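Local coordinates for putative fimbrial subunit (Corynebacterium diphtheriae, PDB 4HSQ), which probably forms the shaft of a cell-surface pilus as the major pilin SpaD, this piece covering its domains D2 and D3, at residues E44-K49 and G80-V85; L51-V56 and L103-K108; E169-T174 and K181-V186; K222-E227 and P239-I244. One frame throughout, in Å; residues are numbered along the deposited sequence.

Contact 1: E44-K49 and G80-V85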
# COMPACT_ATOMS: atom_id res chain seq x y z
N GLU A 44 -4.70 -19.68 0.07
CA GLU A 44 -5.69 -18.95 -0.71
C GLU A 44 -5.79 -17.57 -0.15
O GLU A 44 -5.71 -17.41 1.06
CB GLU A 44 -7.06 -19.66 -0.70
CG GLU A 44 -7.06 -20.85 -1.63
CD GLU A 44 -8.41 -21.45 -1.95
OE1 GLU A 44 -9.44 -20.88 -1.53
OE2 GLU A 44 -8.44 -22.51 -2.62
N ASP A 45 -5.92 -16.56 -1.02
CA ASP A 45 -6.02 -15.19 -0.56
C ASP A 45 -6.84 -14.37 -1.53
O ASP A 45 -6.43 -14.17 -2.69
CB ASP A 45 -4.61 -14.58 -0.37
CG ASP A 45 -4.59 -13.26 0.40
OD1 ASP A 45 -5.48 -12.43 0.16
OD2 ASP A 45 -3.59 -12.99 1.10
N GLU A 46 -8.00 -13.89 -1.06
CA GLU A 46 -8.93 -13.04 -1.82
C GLU A 46 -8.40 -11.65 -1.76
O GLU A 46 -8.51 -10.96 -0.74
CB GLU A 46 -10.35 -13.10 -1.24
CG GLU A 46 -11.03 -14.45 -1.40
CD GLU A 46 -12.42 -14.49 -0.80
OE1 GLU A 46 -13.33 -13.83 -1.37
OE2 GLU A 46 -12.60 -15.12 0.26
N LEU A 47 -7.74 -11.25 -2.82
CA LEU A 47 -7.13 -9.94 -2.80
C LEU A 47 -8.15 -8.87 -3.07
O LEU A 47 -8.99 -9.02 -3.96
CB LEU A 47 -6.02 -9.86 -3.85
CG LEU A 47 -4.87 -10.85 -3.67
CD1 LEU A 47 -3.92 -10.75 -4.84
CD2 LEU A 47 -4.14 -10.60 -2.34
N ASP A 48 -8.05 -7.78 -2.31
CA ASP A 48 -8.89 -6.60 -2.52
C ASP A 48 -8.77 -6.22 -4.00
O ASP A 48 -7.67 -6.31 -4.59
CB ASP A 48 -8.45 -5.46 -1.58
CG ASP A 48 -9.30 -4.21 -1.71
OD1 ASP A 48 -10.09 -3.93 -0.79
OD2 ASP A 48 -9.19 -3.52 -2.75
N LYS A 49 -9.90 -5.83 -4.61
CA LYS A 49 -9.98 -5.50 -6.03
C LYS A 49 -9.06 -4.34 -6.45
O LYS A 49 -8.71 -4.25 -7.62
CB LYS A 49 -11.44 -5.21 -6.44
CG LYS A 49 -12.38 -6.44 -6.35
CD LYS A 49 -12.04 -7.63 -7.28
CE LYS A 49 -12.71 -7.56 -8.64
NZ LYS A 49 -12.35 -8.71 -9.50
N GLY A 80 -11.30 -13.66 -10.03
CA GLY A 80 -11.91 -12.64 -9.17
C GLY A 80 -10.92 -12.04 -8.17
O GLY A 80 -11.30 -11.72 -7.04
N ASN A 81 -9.65 -11.93 -8.58
CA ASN A 81 -8.54 -11.42 -7.76
C ASN A 81 -8.22 -12.36 -6.58
O ASN A 81 -7.51 -11.96 -5.65
CB ASN A 81 -8.74 -9.97 -7.27
CG ASN A 81 -7.51 -9.16 -7.60
OD1 ASN A 81 -6.78 -9.50 -8.54
ND2 ASN A 81 -7.22 -8.13 -6.83
N LYS A 82 -8.66 -13.61 -6.67
CA LYS A 82 -8.28 -14.57 -5.64
C LYS A 82 -6.95 -15.21 -6.05
O LYS A 82 -6.83 -15.70 -7.17
CB LYS A 82 -9.37 -15.64 -5.40
CG LYS A 82 -9.04 -16.55 -4.21
CD LYS A 82 -10.18 -17.48 -3.84
CE LYS A 82 -10.05 -18.85 -4.46
NZ LYS A 82 -10.99 -19.81 -3.81
N LEU A 83 -5.96 -15.17 -5.16
CA LEU A 83 -4.66 -15.82 -5.36
C LEU A 83 -4.70 -17.22 -4.76
O LEU A 83 -5.16 -17.39 -3.62
CB LEU A 83 -3.52 -15.01 -4.68
CG LEU A 83 -2.11 -15.66 -4.70
CD1 LEU A 83 -1.58 -15.74 -6.12
CD2 LEU A 83 -1.13 -14.87 -3.80
N VAL A 84 -4.24 -18.22 -5.51
CA VAL A 84 -4.16 -19.60 -4.99
C VAL A 84 -2.76 -20.11 -5.28
O VAL A 84 -2.36 -20.16 -6.44
CB VAL A 84 -5.25 -20.55 -5.59
CG1 VAL A 84 -5.17 -21.93 -4.95
CG2 VAL A 84 -6.66 -19.97 -5.42
N VAL A 85 -2.02 -20.49 -4.23
CA VAL A 85 -0.67 -21.07 -4.35
C VAL A 85 -0.79 -22.49 -3.85
O VAL A 85 -1.06 -22.69 -2.67
CB VAL A 85 0.39 -20.24 -3.57
CG1 VAL A 85 1.77 -20.89 -3.72
CG2 VAL A 85 0.41 -18.79 -4.06
O HOH W 1 -11.05 -10.61 -4.35
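This antiparallel strand pair belongs to the beta-sandwich of the first domain of the fragment, which is of the Sgo0707 N2 adhesin-like family. Strand 41-46 runs against strand 82-87. Asp-45 and Leu-83 form a hydrogen-bonded pair: Asp-45 N reaches Leu-83 O at 2.8 Å, and Leu-83 N returns to Asp-45 O at 2.7 Å. Glu-44 with Val-84 and Glu-46 with Lys-82 are the non-hydrogen-bonded pairs to either side, and their side chains share one face. There Lys-82 starts with CG anti to the backbone N and then bends at chi3 (96°). This carries NZ diagonally across to Glu-44 OE1, a 3.0 Å salt bridge that meets the carboxylate from above its plane. Arg-42 takes the other oxygen, OE2, so two basic groups share the Glu-44 carboxylate. Leu-83 lies on the opposite face with Asp-45, whose OD2 is held by Lys-8. Leu-83 and, further along, Leu-47 pack on Phe-53 and Phe-105.

Just before strand 82-87, Asn-81 holds segment 44-49. It has a positive phi (66°), and its O accepts Leu-47 N at 2.9 Å. A water also joins Leu-47 O to Gly-80 O. The Asn-81 side chain slides past Lys-49, CB against CD. Its amide nitrogen also serves Leu-51 O and, weakly, Leu-47 O. Asn-81 ND2 donates to Asp-48 O at 2.9 Å, with that oxygen in the amide plane but the nitrogen well above the carbonyl plane.

Contact 2: L51-V56 and L103-K108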
# COMPACT_ATOMS: atom_id res chain seq x y z
N LEU A 51 -5.99 -4.22 -5.63
CA LEU A 51 -4.63 -4.74 -5.75
C LEU A 51 -4.41 -5.42 -7.05
O LEU A 51 -5.31 -6.08 -7.53
CB LEU A 51 -4.32 -5.74 -4.64
CG LEU A 51 -4.36 -5.21 -3.19
CD1 LEU A 51 -4.15 -6.36 -2.21
CD2 LEU A 51 -3.34 -4.06 -2.99
N ASP A 52 -3.19 -5.27 -7.60
CA ASP A 52 -2.69 -6.02 -8.75
C ASP A 52 -1.64 -6.94 -8.24
O ASP A 52 -0.57 -6.47 -7.80
CB ASP A 52 -2.06 -5.09 -9.81
CG ASP A 52 -3.04 -4.32 -10.66
OD1 ASP A 52 -4.16 -4.84 -10.91
OD2 ASP A 52 -2.67 -3.24 -11.15
N PHE A 53 -1.91 -8.25 -8.27
CA PHE A 53 -0.92 -9.24 -7.87
C PHE A 53 0.29 -9.14 -8.82
O PHE A 53 0.09 -9.02 -10.03
CB PHE A 53 -1.55 -10.65 -7.94
CG PHE A 53 -0.55 -11.77 -7.82
CD1 PHE A 53 0.02 -12.09 -6.59
CD2 PHE A 53 -0.17 -12.50 -8.94
CE1 PHE A 53 0.97 -13.12 -6.49
CE2 PHE A 53 0.75 -13.55 -8.83
CZ PHE A 53 1.32 -13.85 -7.60
N GLN A 54 1.51 -9.17 -8.29
CA GLN A 54 2.75 -9.10 -9.08
C GLN A 54 3.35 -10.49 -9.25
O GLN A 54 3.43 -11.00 -10.37
CB GLN A 54 3.79 -8.16 -8.42
CG GLN A 54 3.28 -6.73 -8.16
CD GLN A 54 2.82 -6.05 -9.42
OE1 GLN A 54 1.64 -5.76 -9.62
NE2 GLN A 54 3.74 -5.79 -10.28
N LYS A 55 3.78 -11.10 -8.13
CA LYS A 55 4.45 -12.40 -8.16
C LYS A 55 4.61 -12.96 -6.77
O LYS A 55 4.56 -12.22 -5.79
CB LYS A 55 5.88 -12.25 -8.79
CG LYS A 55 6.83 -11.30 -8.00
CD LYS A 55 8.27 -11.32 -8.52
CE LYS A 55 9.14 -10.33 -7.75
NZ LYS A 55 8.98 -8.92 -8.24
N VAL A 56 4.88 -14.27 -6.71
CA VAL A 56 5.26 -14.93 -5.47
C VAL A 56 6.75 -14.65 -5.36
O VAL A 56 7.44 -14.74 -6.38
CB VAL A 56 4.93 -16.46 -5.52
CG1 VAL A 56 5.60 -17.22 -4.36
CG2 VAL A 56 3.41 -16.69 -5.54
N LEU A 103 4.64 -18.16 2.91
CA LEU A 103 4.43 -17.65 1.56
C LEU A 103 4.57 -16.16 1.58
O LEU A 103 3.84 -15.50 2.31
CB LEU A 103 3.03 -18.06 1.00
CG LEU A 103 2.53 -17.25 -0.24
CD1 LEU A 103 3.38 -17.58 -1.49
CD2 LEU A 103 1.04 -17.46 -0.51
N THR A 104 5.44 -15.62 0.73
CA THR A 104 5.57 -14.17 0.57
C THR A 104 5.26 -13.83 -0.87
O THR A 104 5.80 -14.45 -1.80
CB THR A 104 6.97 -13.63 0.99
OG1 THR A 104 7.17 -13.92 2.38
CG2 THR A 104 7.06 -12.08 0.83
N PHE A 105 4.40 -12.83 -1.07
CA PHE A 105 4.07 -12.43 -2.43
C PHE A 105 3.95 -10.93 -2.49
O PHE A 105 3.73 -10.26 -1.47
CB PHE A 105 2.80 -13.13 -2.96
CG PHE A 105 1.52 -12.77 -2.24
CD1 PHE A 105 0.69 -11.77 -2.74
CD2 PHE A 105 1.09 -13.51 -1.14
CE1 PHE A 105 -0.49 -11.44 -2.07
CE2 PHE A 105 -0.09 -13.17 -0.47
CZ PHE A 105 -0.88 -12.15 -0.94
N GLU A 106 4.07 -10.41 -3.70
CA GLU A 106 4.10 -9.00 -3.96
C GLU A 106 2.87 -8.52 -4.68
O GLU A 106 2.36 -9.19 -5.58
CB GLU A 106 5.36 -8.75 -4.78
CG GLU A 106 5.68 -7.30 -5.09
CD GLU A 106 6.83 -7.25 -6.08
OE1 GLU A 106 7.97 -7.56 -5.68
OE2 GLU A 106 6.57 -6.96 -7.27
N VAL A 107 2.41 -7.32 -4.29
CA VAL A 107 1.25 -6.63 -4.87
C VAL A 107 1.57 -5.16 -5.09
O VAL A 107 2.54 -4.64 -4.52
CB VAL A 107 -0.02 -6.77 -3.95
CG1 VAL A 107 -0.50 -8.22 -3.84
CG2 VAL A 107 0.20 -6.16 -2.56
N LYS A 108 0.69 -4.48 -5.83
CA LYS A 108 0.69 -3.03 -5.99
C LYS A 108 -0.73 -2.57 -5.79
O LYS A 108 -1.63 -3.15 -6.39
CB LYS A 108 1.19 -2.53 -7.36
CG LYS A 108 2.70 -2.78 -7.57
CD LYS A 108 3.16 -2.34 -8.98
CE LYS A 108 4.63 -2.69 -9.16
NZ LYS A 108 5.13 -2.32 -10.52
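Lys-55 has CG in the crowded position between backbone N and carbonyl carbon (chi1 62°), while Glu-106 has CG anti to the backbone N (chi1 -175°). The two chains therefore run side by side, and a bend at chi4 turns the lysine tip in. Lys-55 NZ bridges to Glu-106 OE1 at 3.1 Å, from above the carboxylate plane, with a weaker bond to OE2. Phe-105 also takes the crowded position (chi1 65°), whereas Phe-53 CG is anti to the backbone N. Phe-105 CD1 thus comes to the edge of the Phe-53 ring, 3.9 Å from Phe-53 CD1, and the side chains cross at about a right angle.

Gln-54 and Lys-55 together face Glu-106 in a classic beta bulge. Glu-106 O takes Gln-54 N at 2.8 Å and Lys-55 N only weakly. Glu-106 N lies nearly on the Lys-55 C=O axis, 2.8 Å from Lys-55 O. Beyond the bulge, Val-56 CG1 packs on Leu-103 CD1 at 3.6 Å.

The antiparallel strands 51-61 and 100-109 are neighbours in one sheet, and strand 20-28 flanks 100-109 on its other edge. Val-85 of strand 82-87 packs on Val-56 and Leu-103, and Val-73 of strand 71-73 on Phe-53 and Val-56.

Contact 3: E169-T174 and K181-V186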
# COMPACT_ATOMS: atom_id res chain seq x y z
N GLU A 169 6.66 19.30 -6.47
CA GLU A 169 7.28 18.00 -6.21
C GLU A 169 6.83 17.52 -4.83
O GLU A 169 6.40 18.34 -4.01
CB GLU A 169 8.81 18.11 -6.24
CG GLU A 169 9.36 18.33 -7.64
CD GLU A 169 10.86 18.52 -7.60
OE1 GLU A 169 11.37 19.05 -6.59
OE2 GLU A 169 11.51 18.15 -8.60
N LEU A 170 7.02 16.23 -4.54
CA LEU A 170 6.66 15.64 -3.27
C LEU A 170 7.86 14.99 -2.64
O LEU A 170 8.62 14.27 -3.31
CB LEU A 170 5.59 14.56 -3.52
CG LEU A 170 5.06 13.86 -2.26
CD1 LEU A 170 4.13 14.80 -1.48
CD2 LEU A 170 4.32 12.61 -2.65
N TYR A 171 7.98 15.17 -1.33
CA TYR A 171 9.08 14.60 -0.57
C TYR A 171 8.60 13.99 0.70
O TYR A 171 7.58 14.41 1.23
CB TYR A 171 10.07 15.74 -0.17
CG TYR A 171 10.85 16.33 -1.31
CD1 TYR A 171 12.18 15.96 -1.53
CD2 TYR A 171 10.31 17.33 -2.12
CE1 TYR A 171 12.92 16.52 -2.58
CE2 TYR A 171 11.03 17.86 -3.20
CZ TYR A 171 12.34 17.46 -3.41
OH TYR A 171 13.07 18.02 -4.44
N GLN A 172 9.37 13.05 1.25
CA GLN A 172 9.23 12.61 2.62
C GLN A 172 9.97 13.69 3.41
O GLN A 172 10.95 14.23 2.90
CB GLN A 172 9.86 11.23 2.85
CG GLN A 172 9.14 10.08 2.14
CD GLN A 172 9.90 8.77 2.18
OE1 GLN A 172 10.93 8.61 2.84
NE2 GLN A 172 9.39 7.80 1.47
N CYS A 173 9.53 14.03 4.62
CA CYS A 173 10.27 15.04 5.38
C CYS A 173 10.04 14.85 6.86
O CYS A 173 9.04 14.26 7.24
CB CYS A 173 9.86 16.46 4.95
SG CYS A 173 8.11 16.87 5.26
N THR A 174 10.92 15.40 7.70
CA THR A 174 10.62 15.38 9.14
C THR A 174 9.91 16.70 9.44
O THR A 174 9.08 16.75 10.33
CB THR A 174 11.83 15.09 10.03
OG1 THR A 174 12.93 15.88 9.62
CG2 THR A 174 12.21 13.61 10.03
N LYS A 181 13.63 12.05 1.66
CA LYS A 181 13.66 11.38 0.36
C LYS A 181 12.74 12.04 -0.67
O LYS A 181 11.58 12.32 -0.37
CB LYS A 181 13.26 9.93 0.54
CG LYS A 181 13.52 9.05 -0.67
CD LYS A 181 13.06 7.60 -0.43
CE LYS A 181 14.04 6.79 0.39
NZ LYS A 181 13.64 5.36 0.51
N GLY A 182 13.26 12.24 -1.87
CA GLY A 182 12.50 12.83 -2.97
C GLY A 182 13.36 13.53 -4.01
O GLY A 182 14.57 13.63 -3.84
N PRO A 183 12.75 14.07 -5.09
CA PRO A 183 11.31 14.08 -5.40
C PRO A 183 10.79 12.66 -5.64
O PRO A 183 11.40 11.87 -6.36
CB PRO A 183 11.22 14.99 -6.63
CG PRO A 183 12.58 14.89 -7.27
CD PRO A 183 13.54 14.77 -6.13
N LEU A 184 9.70 12.33 -4.96
CA LEU A 184 9.08 11.01 -5.03
C LEU A 184 8.31 10.79 -6.31
O LEU A 184 7.64 11.68 -6.80
CB LEU A 184 8.11 10.84 -3.84
CG LEU A 184 8.71 10.85 -2.43
CD1 LEU A 184 7.61 10.71 -1.38
CD2 LEU A 184 9.73 9.73 -2.25
N THR A 185 8.39 9.57 -6.84
CA THR A 185 7.60 9.15 -7.98
C THR A 185 6.41 8.39 -7.42
O THR A 185 6.56 7.41 -6.67
CB THR A 185 8.42 8.32 -8.98
OG1 THR A 185 9.47 9.14 -9.50
CG2 THR A 185 7.55 7.78 -10.13
N VAL A 186 5.21 8.85 -7.79
CA VAL A 186 3.96 8.23 -7.39
C VAL A 186 3.19 7.95 -8.66
O VAL A 186 2.79 8.90 -9.37
CB VAL A 186 3.14 9.06 -6.35
CG1 VAL A 186 1.89 8.29 -5.91
CG2 VAL A 186 3.99 9.44 -5.14
O HOH W 2 7.96 14.52 -6.65
O HOH W 3 13.10 10.48 4.02
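Leu-170 O is gripped by one strong hydrogen bond, from Leu-184 N at 2.8 Å. The bond is almost straight (177°) and lies nearly along the C=O axis. Pro-183 CA adds a CA-H...O contact to the same oxygen. A second backbone bond, Gln-172 N to Lys-181 O at 2.8 Å, lies in the carbonyl plane. These two bonds lay the irregular segment 181-186 along the edge of strand 167-173. A water extends the first link: it accepts from Leu-170 N and lies within bonding distance of Leu-184 O. Another spans Gln-172 OE1 and Lys-181 N, while the extended Gln-172 chain runs beside Lys-181, OE1 near CB.

Between the two bonds Gly-182 and a cis Pro-183 pass the ring of Tyr-171. Gly-182 has phi 155°, and its CA passes close to the ring, 3.5 Å from Tyr-171 CD1. Pro-183 CA sits over the ring face as a CH-pi contact, 4.2 Å from the centroid. Glu-169 lies alongside the proline, its CD 3.7 Å from Pro-183 CB. Tyr-171 OH donates to Glu-169 OE1 at 2.9 Å, which helps to hold the carboxylate there.

On the inner side Leu-170 CD2 touches both Leu-184 CD1 and Val-186 CG2. This apolar group continues into Leu-205 and Ile-202 of strand 199-206 and Trp-192 of strand 192-193. Strand 167-173 pairs with strand 222-229 in the prealbumin-like domain, and Leu-184 reaches over to Phe-223 of that strand.

Contact 4: K222-E227 and P239-I244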
# COMPACT_ATOMS: atom_id res chain seq x y z
N LYS A 222 6.43 12.85 7.90
CA LYS A 222 5.46 13.67 7.16
C LYS A 222 5.76 13.63 5.67
O LYS A 222 6.77 13.07 5.24
CB LYS A 222 5.52 15.13 7.62
CG LYS A 222 4.96 15.39 9.00
CD LYS A 222 5.48 16.68 9.55
CE LYS A 222 4.61 17.11 10.69
NZ LYS A 222 3.59 18.09 10.24
N PHE A 223 4.87 14.24 4.88
CA PHE A 223 5.11 14.51 3.47
C PHE A 223 5.30 16.01 3.36
O PHE A 223 4.77 16.75 4.18
CB PHE A 223 3.97 14.01 2.57
CG PHE A 223 3.97 12.52 2.37
CD1 PHE A 223 4.89 11.92 1.51
CD2 PHE A 223 3.02 11.72 2.99
CE1 PHE A 223 4.89 10.54 1.31
CE2 PHE A 223 3.02 10.34 2.78
CZ PHE A 223 3.96 9.76 1.97
N CYS A 224 6.01 16.45 2.33
CA CYS A 224 6.25 17.86 2.08
C CYS A 224 6.00 18.13 0.61
O CYS A 224 6.47 17.37 -0.23
CB CYS A 224 7.68 18.25 2.48
SG CYS A 224 7.88 18.63 4.24
N LEU A 225 5.31 19.21 0.30
CA LEU A 225 5.10 19.67 -1.09
C LEU A 225 6.04 20.81 -1.32
O LEU A 225 6.04 21.74 -0.55
CB LEU A 225 3.65 20.16 -1.30
CG LEU A 225 2.60 19.06 -1.29
CD1 LEU A 225 1.25 19.60 -0.89
CD2 LEU A 225 2.53 18.40 -2.65
N LYS A 226 6.84 20.74 -2.38
CA LYS A 226 7.78 21.78 -2.76
C LYS A 226 7.25 22.44 -4.01
O LYS A 226 7.16 21.78 -5.03
CB LYS A 226 9.17 21.17 -3.02
CG LYS A 226 10.23 22.21 -3.30
CD LYS A 226 11.54 21.56 -3.68
CE LYS A 226 12.64 22.58 -3.79
NZ LYS A 226 13.95 21.95 -4.12
N GLU A 227 6.91 23.71 -3.94
CA GLU A 227 6.44 24.42 -5.13
C GLU A 227 7.65 24.83 -5.92
O GLU A 227 8.48 25.59 -5.43
CB GLU A 227 5.59 25.62 -4.74
CG GLU A 227 4.87 26.22 -5.93
CD GLU A 227 4.04 27.43 -5.56
OE1 GLU A 227 3.64 27.55 -4.38
OE2 GLU A 227 3.79 28.26 -6.46
N PRO A 239 8.35 30.59 2.51
CA PRO A 239 8.83 29.27 2.07
C PRO A 239 8.01 28.67 0.93
O PRO A 239 6.82 28.97 0.80
CB PRO A 239 8.71 28.43 3.34
CG PRO A 239 7.55 29.04 4.06
CD PRO A 239 7.75 30.51 3.86
N ASN A 240 8.66 27.84 0.11
CA ASN A 240 7.99 27.15 -1.00
C ASN A 240 7.79 25.66 -0.62
O ASN A 240 7.40 24.87 -1.47
CB ASN A 240 8.76 27.31 -2.31
CG ASN A 240 10.09 26.60 -2.36
OD1 ASN A 240 10.81 26.51 -1.37
ND2 ASN A 240 10.43 26.07 -3.54
N VAL A 241 7.97 25.31 0.66
CA VAL A 241 7.77 23.94 1.15
C VAL A 241 6.63 23.94 2.17
O VAL A 241 6.63 24.72 3.12
CB VAL A 241 9.05 23.26 1.73
CG1 VAL A 241 8.71 21.89 2.33
CG2 VAL A 241 10.15 23.10 0.66
N THR A 242 5.64 23.10 1.93
CA THR A 242 4.46 22.94 2.78
C THR A 242 4.48 21.53 3.36
O THR A 242 4.50 20.58 2.59
CB THR A 242 3.17 23.16 1.95
OG1 THR A 242 3.15 24.47 1.41
CG2 THR A 242 1.88 22.89 2.75
N GLU A 243 4.43 21.39 4.68
CA GLU A 243 4.42 20.05 5.25
C GLU A 243 2.99 19.58 5.40
O GLU A 243 2.09 20.39 5.64
CB GLU A 243 5.20 19.97 6.59
CG GLU A 243 4.59 20.76 7.73
CD GLU A 243 5.34 20.63 9.04
OE1 GLU A 243 6.56 20.36 8.99
OE2 GLU A 243 4.74 20.86 10.11
N ILE A 244 2.77 18.30 5.25
CA ILE A 244 1.45 17.68 5.34
C ILE A 244 1.45 16.62 6.43
O ILE A 244 2.26 15.69 6.36
CB ILE A 244 1.10 17.06 3.95
CG1 ILE A 244 1.12 18.10 2.80
CG2 ILE A 244 -0.22 16.28 3.98
CD1 ILE A 244 0.08 19.16 2.88
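This is the pairing of a beta hairpin, strands 222-229 and 241-244, at the edge of the four-stranded antiparallel sheet of the prealbumin-like domain. Leu-225 and Thr-242 form its best hydrogen-bonded pair. Leu-225 N meets Thr-242 O at 2.8 Å and Thr-242 N meets Leu-225 O at 2.9 Å, both in the carbonyl planes. Phe-223 and Ile-244 are paired less evenly: Ile-244 N to Phe-223 O is short, at 2.7 Å, but the return bond is weak.

Toward the hairpin loop Asn-240 takes over. Its backbone O accepts Glu-227 N at 2.8 Å. Its CG sits in the crowded position (chi1 69°), which swings the amide back so that ND2 donates to Glu-227 O at 2.8 Å. Glu-227 is thus held at both its backbone N and O by one residue.

The two faces differ. On one, Val-241 CG1 packs 3.8 Å from Cys-224 CB, and Cys-224 SG lies against Glu-243 CB. Nearby, the long Lys-222 chain bends at chi4 and crosses obliquely to Glu-243 OE2, 3.0 Å from NZ. This is a salt bridge, although its hydrogen bond is weak. Glu-243 OE1 accepts from the backbone N of Ala-176. On the other face Leu-225 CD1 touches Ile-244 CD1.

That apolar face packs on Leu-265 and Ile-269 of strand 264-271 and on Leu-149 and Val-151 of strand 142-155. Along its far edge strand 222-229 pairs with strand 167-173, and Cys-224 is joined to Cys-173 by the disulfide.

How the contacts relate
Contacts 1 and 2 hold the first domain, contacts 3 and 4 the second; the centres of contacts 1 and 4 are about 38 Å apart. Contacts 1 and 2 lie in two different sheets that pack face to face. Contacts 3 and 4 instead meet in one sheet, through neighbouring strands that are also covalently tied. Contacts 1, 2 and 4 are antiparallel pairings, each with a salt bridge between its two segments and mostly apolar side chains toward the interior. Contact 3 differs: it joins a strand to a loop, using two backbone bonds, waters and a proline-tyrosine contact. Each contact is only partly buried.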